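Local structure of TssK (Serratia sp. FS14, 5Y0E) at the interface of chains A and B. The protein forms part of the type VI secretion baseplate, where, as a member of the TssK/ImpJ/VasE family, it probably links the wedge complex to the membrane complex as a trimer. Residues are numbered along the deposited sequence; one frame, centred on the assembly and turned at random. Chains: chain A/B, TssK.

The interface of chains A and B. Residues chain A 24-25, 28, 124; chain B 6-7, 26.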
# COMPACT_ATOMS: atom_id res chain seq x y z
N GLU A 24 18.36 -26.55 -21.16
CA GLU A 24 17.61 -25.31 -21.19
C GLU A 24 16.24 -25.49 -20.53
O GLU A 24 15.78 -24.61 -19.81
CB GLU A 24 17.48 -24.79 -22.63
CG GLU A 24 18.74 -24.07 -23.13
CD GLU A 24 18.67 -23.50 -24.55
OE1 GLU A 24 19.34 -22.48 -24.83
OE2 GLU A 24 17.95 -24.06 -25.41
N ASN A 25 15.62 -26.65 -20.72
CA ASN A 25 14.39 -26.95 -19.99
C ASN A 25 14.62 -26.85 -18.49
O ASN A 25 13.91 -26.14 -17.78
CB ASN A 25 13.86 -28.33 -20.36
CG ASN A 25 13.11 -28.34 -21.67
OD1 ASN A 25 13.14 -27.39 -22.44
ND2 ASN A 25 12.44 -29.44 -21.95
N GLU A 28 15.30 -23.19 -17.41
CA GLU A 28 14.06 -22.43 -17.50
C GLU A 28 13.15 -22.78 -16.35
O GLU A 28 12.58 -21.89 -15.71
CB GLU A 28 13.37 -22.70 -18.84
CG GLU A 28 13.62 -21.65 -19.89
CD GLU A 28 13.43 -22.18 -21.29
OE1 GLU A 28 12.73 -23.18 -21.44
OE2 GLU A 28 13.99 -21.60 -22.25
N TYR A 124 8.25 -22.81 -30.73
CA TYR A 124 9.22 -22.02 -31.43
C TYR A 124 9.30 -22.25 -32.91
O TYR A 124 9.01 -23.30 -33.40
CB TYR A 124 10.59 -22.27 -30.83
CG TYR A 124 10.75 -21.76 -29.43
CD1 TYR A 124 11.18 -20.49 -29.20
CD2 TYR A 124 10.49 -22.56 -28.36
CE1 TYR A 124 11.32 -20.02 -27.93
CE2 TYR A 124 10.63 -22.10 -27.08
CZ TYR A 124 11.06 -20.82 -26.88
OH TYR A 124 11.21 -20.35 -25.63
N LYS B 6 16.58 -17.67 -28.09
CA LYS B 6 16.94 -19.01 -27.70
C LYS B 6 17.61 -19.74 -28.85
O LYS B 6 17.20 -19.63 -30.00
CB LYS B 6 15.70 -19.77 -27.22
CG LYS B 6 15.96 -21.14 -26.72
CD LYS B 6 14.70 -21.78 -26.23
CE LYS B 6 14.99 -23.19 -25.74
NZ LYS B 6 13.82 -23.96 -25.22
N VAL B 7 18.66 -20.47 -28.52
CA VAL B 7 19.44 -21.22 -29.50
C VAL B 7 18.71 -22.50 -29.84
O VAL B 7 18.14 -23.15 -28.95
CB VAL B 7 20.84 -21.51 -28.93
CG1 VAL B 7 21.60 -22.48 -29.79
CG2 VAL B 7 21.60 -20.23 -28.74
N TYR B 26 20.62 -15.59 -23.59
CA TYR B 26 19.18 -15.78 -23.61
C TYR B 26 18.67 -16.16 -22.24
O TYR B 26 17.66 -15.62 -21.77
CB TYR B 26 18.81 -16.84 -24.64
CG TYR B 26 17.52 -17.53 -24.33
CD1 TYR B 26 16.30 -16.91 -24.60
CD2 TYR B 26 17.50 -18.77 -23.75
CE1 TYR B 26 15.13 -17.52 -24.29
CE2 TYR B 26 16.33 -19.38 -23.45
CZ TYR B 26 15.14 -18.75 -23.72
OH TYR B 26 13.98 -19.39 -23.40
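The phenol OH of B:Tyr26 donates a hydrogen bond to the carboxylate OE2 of A:Glu28, 2.5 Å away, joining the N-terminal parts of two of the three subunits of the deposited assembly of this TssK (ImpJ/VasE) family baseplate protein. Both residues come from the same helix, 17-37, in their respective chains. OE2 lies at the edge of the tyrosine ring and in its plane, whereas the hydroxyl meets the carboxylate from 35° above its plane; carboxylate and ring planes stand 82° apart. The same OE2 faces the ammonium NZ of B:Lys6 in a long salt bridge of 3.8 Å, and this nearby charge may help to keep the acid ionised. B:Lys6, in the short strand 6-7, has more of its surface buried by the partner chain (74 Å²) than any other residue of this patch. Its CG is anti to the backbone N (chi1 -177°) and the chain beyond is fully extended, which carries NZ between the acids of helix 17-37 and A:Tyr124. A:Glu24, one turn before A:Glu28, slides past the lysine in the opposite direction, its carboxylate alongside the aliphatic stem. Its OE2 stands 4.1 Å from the lysine NZ, a separation at which attraction would be electrostatic at most. A:Tyr124, at the start of strand 124-131, crosses the lysine chain at about a right angle, its ring atom CZ 3.8 Å from CD. Its hydroxyl OH also points tip to tip at that of B:Tyr26, 3.7 Å off. Within chain B, the lysine CB sits 3.6 Å above the centre of the B:Tyr26 ring, covering one face and backing the phenol that reaches A:Glu28.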